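Metallo-beta-lactamase family protein (Staphylococcus aureus, PDB 3R2U) is probably an iron-dependent hydrolase-family enzyme of the metallo-beta-lactamase superfamily with a rhodanese-like domain, its substrate not being established. Local coordinates at residues A271-I276 / L333-E338; F279-Y284 / G359-A364. All blocks are in the same frame, centred on the assembly; numbering follows the deposited sequence.

Interaction 1 (A271-I276 / L333-E338)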
loop_
_atom_site.group_PDB
_atom_site.type_symbol
_atom_site.label_atom_id
_atom_site.label_comp_id
_atom_site.label_asym_id
_atom_site.label_seq_id
_atom_site.Cartn_x
_atom_site.Cartn_y
_atom_site.Cartn_z
ATOM N N ALA A 271 2.543 -5.797 -34.014
ATOM C CA ALA A 271 2.771 -4.916 -35.152
ATOM C C ALA A 271 2.711 -3.454 -34.735
ATOM O O ALA A 271 3.490 -2.624 -35.207
ATOM C CB ALA A 271 1.762 -5.191 -36.254
ATOM N N GLN A 272 1.811 -3.136 -33.823
ATOM C CA GLN A 272 1.643 -1.750 -33.382
ATOM C C GLN A 272 2.796 -1.318 -32.512
ATOM O O GLN A 272 3.205 -0.171 -32.569
ATOM C CB GLN A 272 0.327 -1.600 -32.606
ATOM C CG GLN A 272 -0.002 -0.168 -32.098
ATOM C CD GLN A 272 -0.356 0.792 -33.224
ATOM O OE1 GLN A 272 -0.553 0.386 -34.368
ATOM N NE2 GLN A 272 -0.436 2.063 -32.902
ATOM N N MET A 273 3.311 -2.237 -31.685
ATOM C CA MET A 273 4.411 -1.912 -30.766
ATOM C C MET A 273 5.662 -1.546 -31.513
ATOM O O MET A 273 6.404 -0.660 -31.101
ATOM C CB MET A 273 4.746 -3.108 -29.860
ATOM C CG MET A 273 3.668 -3.515 -28.930
ATOM S SD MET A 273 3.720 -2.687 -27.349
ATOM C CE MET A 273 3.922 -0.991 -27.773
ATOM N N LYS A 274 5.906 -2.256 -32.596
ATOM C CA LYS A 274 7.081 -2.036 -33.415
ATOM C C LYS A 274 7.084 -0.603 -33.980
ATOM O O LYS A 274 8.126 0.050 -34.073
ATOM C CB LYS A 274 7.077 -3.041 -34.561
ATOM C CG LYS A 274 8.425 -3.376 -35.124
ATOM C CD LYS A 274 9.017 -4.595 -34.400
ATOM C CE LYS A 274 10.270 -5.107 -35.087
ATOM N NZ LYS A 274 11.517 -4.418 -34.685
ATOM N N LYS A 275 5.907 -0.145 -34.393
ATOM C CA LYS A 275 5.745 1.215 -34.940
ATOM C C LYS A 275 5.901 2.252 -33.842
ATOM O O LYS A 275 6.573 3.246 -34.023
ATOM C CB LYS A 275 4.356 1.352 -35.560
ATOM C CG LYS A 275 4.054 0.333 -36.654
ATOM C CD LYS A 275 2.546 -0.009 -36.648
ATOM C CE LYS A 275 1.707 0.764 -37.629
ATOM N NZ LYS A 275 1.732 0.045 -38.944
ATOM N N ILE A 276 5.258 2.029 -32.696
ATOM C CA ILE A 276 5.406 2.938 -31.546
ATOM C C ILE A 276 6.867 3.072 -31.131
ATOM O O ILE A 276 7.342 4.159 -30.790
ATOM C CB ILE A 276 4.561 2.440 -30.353
ATOM C CG1 ILE A 276 3.085 2.718 -30.650
ATOM C CG2 ILE A 276 4.994 3.086 -29.053
ATOM C CD1 ILE A 276 2.137 2.159 -29.608
ATOM N N LEU A 333 -7.066 -5.542 -28.347
ATOM C CA LEU A 333 -6.846 -4.119 -28.115
ATOM C C LEU A 333 -6.802 -3.379 -29.428
ATOM O O LEU A 333 -6.074 -3.766 -30.322
ATOM C CB LEU A 333 -5.532 -3.875 -27.337
ATOM C CG LEU A 333 -5.332 -2.462 -26.759
ATOM C CD1 LEU A 333 -6.385 -2.128 -25.730
ATOM C CD2 LEU A 333 -3.962 -2.319 -26.139
ATOM N N ASN A 334 -7.620 -2.348 -29.560
ATOM C CA ASN A 334 -7.590 -1.507 -30.748
ATOM C C ASN A 334 -6.972 -0.145 -30.331
ATOM O O ASN A 334 -7.608 0.651 -29.612
ATOM C CB ASN A 334 -8.997 -1.355 -31.313
ATOM C CG ASN A 334 -9.019 -0.640 -32.633
ATOM O OD1 ASN A 334 -8.148 0.178 -32.934
ATOM N ND2 ASN A 334 -10.022 -0.941 -33.434
ATOM N N TYR A 335 -5.725 0.105 -30.762
ATOM C CA TYR A 335 -5.016 1.331 -30.391
ATOM C C TYR A 335 -5.642 2.613 -30.911
ATOM O O TYR A 335 -5.335 3.689 -30.418
ATOM C CB TYR A 335 -3.544 1.272 -30.842
ATOM C CG TYR A 335 -2.685 0.368 -29.993
ATOM C CD1 TYR A 335 -2.740 -1.011 -30.139
ATOM C CD2 TYR A 335 -1.805 0.892 -29.046
ATOM C CE1 TYR A 335 -1.956 -1.834 -29.381
ATOM C CE2 TYR A 335 -0.995 0.064 -28.294
ATOM C CZ TYR A 335 -1.087 -1.301 -28.464
ATOM O OH TYR A 335 -0.329 -2.169 -27.725
ATOM N N ASP A 336 -6.517 2.495 -31.891
ATOM C CA ASP A 336 -7.163 3.648 -32.502
ATOM C C ASP A 336 -8.469 4.028 -31.814
ATOM O O ASP A 336 -9.156 4.960 -32.263
ATOM C CB ASP A 336 -7.445 3.351 -33.985
ATOM C CG ASP A 336 -6.176 2.970 -34.768
ATOM O OD1 ASP A 336 -5.104 3.483 -34.451
ATOM O OD2 ASP A 336 -6.254 2.178 -35.723
ATOM N N GLN A 337 -8.855 3.298 -30.766
ATOM C CA GLN A 337 -10.105 3.616 -30.076
ATOM C C GLN A 337 -9.914 3.779 -28.582
ATOM O O GLN A 337 -9.012 3.197 -27.988
ATOM C CB GLN A 337 -11.139 2.499 -30.286
ATOM C CG GLN A 337 -11.478 2.209 -31.733
ATOM C CD GLN A 337 -12.597 1.182 -31.897
ATOM O OE1 GLN A 337 -13.361 0.900 -30.959
ATOM N NE2 GLN A 337 -12.727 0.654 -33.112
ATOM N N GLU A 338 -10.783 4.572 -27.994
ATOM C CA GLU A 338 -10.856 4.706 -26.551
ATOM C C GLU A 338 -11.644 3.491 -26.058
ATOM O O GLU A 338 -12.610 3.063 -26.689
ATOM C CB GLU A 338 -11.570 5.996 -26.149
ATOM C CG GLU A 338 -10.940 7.265 -26.729
ATOM C CD GLU A 338 -11.611 8.548 -26.198
ATOM O OE1 GLU A 338 -12.008 9.401 -27.023
ATOM O OE2 GLU A 338 -11.758 8.694 -24.963
#
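Q272 lies across one face of the Y335 ring. Its CG sits 3.5 Å from the centroid of that ring and only 13° off the normal, which meets the definition of a CH-pi contact. With CG anti to the backbone N (chi1 -179°) and a bend at chi2, the chain runs over the ring antiparallel to the tyrosine, and the amide continues beyond it, Q272 NE2 coming 3.8 Å from Y335 CB. Amide and ring planes are 32° apart, so the two flat groups are not stacked in parallel. I276 reaches the ring obliquely, its CD1 4.0 Å from Y335 CE2, while M273 crosses at about a right angle, with SD 4.1 Å from Y335 OH. That hydroxyl is hydrogen-bonded to the carbonyl oxygen of I358. Y335 is itself the second residue of a type I turn from N334 to Q337, closed by Q337 N to N334 O at 3.1 Å; N334 OD1 adds an Asx turn by accepting from D336 N at 3.0 Å. Through Y335, helix 269-279 is packed against the loop before strand 339-342 of the four-stranded parallel sheet. No hydrogen bond spans the two segments: dispersion and CH-pi packing join them, and the phenol's polar end is satisfied beyond them.

Interaction 2 (F279-Y284 / G359-A364)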
loop_
_atom_site.group_PDB
_atom_site.type_symbol
_atom_site.label_atom_id
_atom_site.label_comp_id
_atom_site.label_asym_id
_atom_site.label_seq_id
_atom_site.Cartn_x
_atom_site.Cartn_y
_atom_site.Cartn_z
ATOM N N PHE A 279 8.883 4.910 -34.076
ATOM C CA PHE A 279 8.527 6.341 -34.231
ATOM C C PHE A 279 8.330 7.172 -32.954
ATOM O O PHE A 279 8.321 8.416 -33.015
ATOM C CB PHE A 279 7.281 6.458 -35.106
ATOM C CG PHE A 279 7.533 6.082 -36.511
ATOM C CD1 PHE A 279 8.061 7.004 -37.379
ATOM C CD2 PHE A 279 7.322 4.783 -36.953
ATOM C CE1 PHE A 279 8.347 6.654 -38.714
ATOM C CE2 PHE A 279 7.598 4.424 -38.280
ATOM C CZ PHE A 279 8.111 5.359 -39.150
ATOM N N GLY A 280 8.211 6.482 -31.826
ATOM C CA GLY A 280 7.992 7.103 -30.528
ATOM C C GLY A 280 6.538 7.402 -30.271
ATOM O O GLY A 280 5.725 7.411 -31.187
ATOM N N MET A 281 6.203 7.603 -29.004
ATOM C CA MET A 281 4.862 8.020 -28.629
ATOM C C MET A 281 4.993 9.065 -27.525
ATOM O O MET A 281 6.098 9.377 -27.100
ATOM C CB MET A 281 4.025 6.842 -28.157
ATOM C CG MET A 281 4.500 6.208 -26.816
ATOM S SD MET A 281 3.381 4.911 -26.266
ATOM C CE MET A 281 1.867 5.844 -26.088
ATOM N N ASN A 282 3.865 9.570 -27.043
ATOM C CA ASN A 282 3.860 10.577 -25.989
ATOM C C ASN A 282 4.584 10.092 -24.728
ATOM O O ASN A 282 4.644 8.885 -24.456
ATOM C CB ASN A 282 2.416 10.931 -25.611
ATOM C CG ASN A 282 1.695 11.701 -26.696
ATOM O OD1 ASN A 282 2.306 12.220 -27.607
ATOM N ND2 ASN A 282 0.377 11.770 -26.592
ATOM N N LEU A 283 5.125 11.036 -23.968
ATOM C CA LEU A 283 5.764 10.694 -22.725
ATOM C C LEU A 283 4.776 9.956 -21.843
ATOM O O LEU A 283 3.583 10.218 -21.853
ATOM C CB LEU A 283 6.254 11.940 -21.991
ATOM C CG LEU A 283 7.453 12.687 -22.595
ATOM C CD1 LEU A 283 7.612 14.071 -21.913
ATOM C CD2 LEU A 283 8.752 11.852 -22.454
ATOM N N TYR A 284 5.285 9.016 -21.074
ATOM C CA TYR A 284 4.459 8.338 -20.108
ATOM C C TYR A 284 4.020 9.282 -18.975
ATOM O O TYR A 284 4.843 10.011 -18.399
ATOM C CB TYR A 284 5.228 7.168 -19.461
ATOM C CG TYR A 284 4.575 6.716 -18.209
ATOM C CD1 TYR A 284 3.395 5.976 -18.246
ATOM C CD2 TYR A 284 5.107 7.042 -16.972
ATOM C CE1 TYR A 284 2.769 5.581 -17.088
ATOM C CE2 TYR A 284 4.490 6.648 -15.812
ATOM C CZ TYR A 284 3.331 5.924 -15.875
ATOM O OH TYR A 284 2.748 5.547 -14.723
ATOM N N GLY A 359 2.017 0.713 -24.411
ATOM C CA GLY A 359 1.791 1.939 -25.169
ATOM C C GLY A 359 0.375 2.376 -25.454
ATOM O O GLY A 359 0.122 3.072 -26.469
ATOM N N TYR A 360 -0.556 1.993 -24.586
ATOM C CA TYR A 360 -1.967 2.370 -24.743
ATOM C C TYR A 360 -2.352 3.276 -23.575
ATOM O O TYR A 360 -2.350 2.835 -22.420
ATOM C CB TYR A 360 -2.879 1.134 -24.810
ATOM C CG TYR A 360 -4.315 1.512 -25.040
ATOM C CD1 TYR A 360 -4.794 1.798 -26.335
ATOM C CD2 TYR A 360 -5.189 1.644 -23.975
ATOM C CE1 TYR A 360 -6.109 2.170 -26.536
ATOM C CE2 TYR A 360 -6.499 2.017 -24.169
ATOM C CZ TYR A 360 -6.954 2.295 -25.444
ATOM O OH TYR A 360 -8.263 2.666 -25.626
ATOM N N ASP A 361 -2.685 4.535 -23.877
ATOM C CA ASP A 361 -2.987 5.542 -22.843
ATOM C C ASP A 361 -4.426 6.046 -22.930
ATOM O O ASP A 361 -4.751 7.070 -22.342
ATOM C CB ASP A 361 -2.066 6.782 -23.035
ATOM C CG ASP A 361 -0.595 6.499 -22.743
ATOM O OD1 ASP A 361 -0.254 5.501 -22.058
ATOM O OD2 ASP A 361 0.234 7.308 -23.187
ATOM N N ASP A 362 -5.287 5.334 -23.643
ATOM C CA ASP A 362 -6.620 5.857 -23.955
ATOM C C ASP A 362 -7.838 5.199 -23.276
ATOM O O ASP A 362 -8.943 5.247 -23.821
ATOM C CB ASP A 362 -6.795 5.869 -25.474
ATOM C CG ASP A 362 -5.853 6.853 -26.160
ATOM O OD1 ASP A 362 -5.379 7.780 -25.498
ATOM O OD2 ASP A 362 -5.587 6.704 -27.370
ATOM N N ILE A 363 -7.653 4.637 -22.089
ATOM C CA ILE A 363 -8.791 4.103 -21.329
ATOM C C ILE A 363 -9.646 5.321 -21.018
ATOM O O ILE A 363 -9.154 6.323 -20.488
ATOM C CB ILE A 363 -8.376 3.403 -20.054
ATOM C CG1 ILE A 363 -7.574 2.150 -20.390
ATOM C CG2 ILE A 363 -9.595 3.000 -19.213
ATOM C CD1 ILE A 363 -8.338 1.109 -21.210
ATOM N N ALA A 364 -10.910 5.247 -21.388
ATOM C CA ALA A 364 -11.828 6.368 -21.226
ATOM C C ALA A 364 -12.589 6.377 -19.910
ATOM O O ALA A 364 -13.049 7.420 -19.470
ATOM C CB ALA A 364 -12.804 6.417 -22.397
HETATM O O HOH W 1 1.075 8.965 -21.295
#
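M281 and D361 approach from opposite directions and meet at the methionine methyl, M281 CE lying 3.6 Å from D361 OD2. The same methyl is 3.3 Å from G359 O, and M281 SD is 3.5 Å from G359 CA, so the end of the thioether rests on the glycine backbone. Chi1 of 67° sets CG between the backbone N and the carbonyl carbon, chi2 is extended, and the turn at chi3 (-60°) brings the methyl to these oxygens. None of these approaches is a hydrogen bond. The polar link runs through a water, which donates to D361 OD2 at 2.7 Å and to L283 O at 2.9 Å. The other carboxylate oxygen, D361 OD1, forms a salt bridge with R57 and accepts from the side-chain amide of Q356. R57 also binds the carbonyl oxygen of N282, giving the two segments a second, indirect connection. G359, with positive phi (72°), is the C-prime residue of a Schellman motif, in which Y360 N is bonded to L355 O and G359 N to Q356 O. This is the C-terminal end of helix 345-356, within the helix-to-strand connection that leads into strand 363-367, outermost within this chain in the parallel alpha/beta sheet.

Both contacts are partly buried and join helix 269-279 or the loop after it to the region of the four-stranded parallel sheet. Interaction 1 uses the helix itself and the loop entering strand 339-342, with the side chain of M273 about 9 Å from the bound iron; interaction 2 uses the following loop and the approach to neighbouring strand 363-367. Their centres are 9 Å apart, and Q337 O and Y360 OH, at 2.5 Å, probably form a hydrogen bond between them. Aromatic and aliphatic packing dominates the first, whereas the second sets a thioether against glycine backbone and a carboxylate, with a bridging water and, outside the segments, R57. I276 also touches M281, which joins 271-276 directly to 279-284.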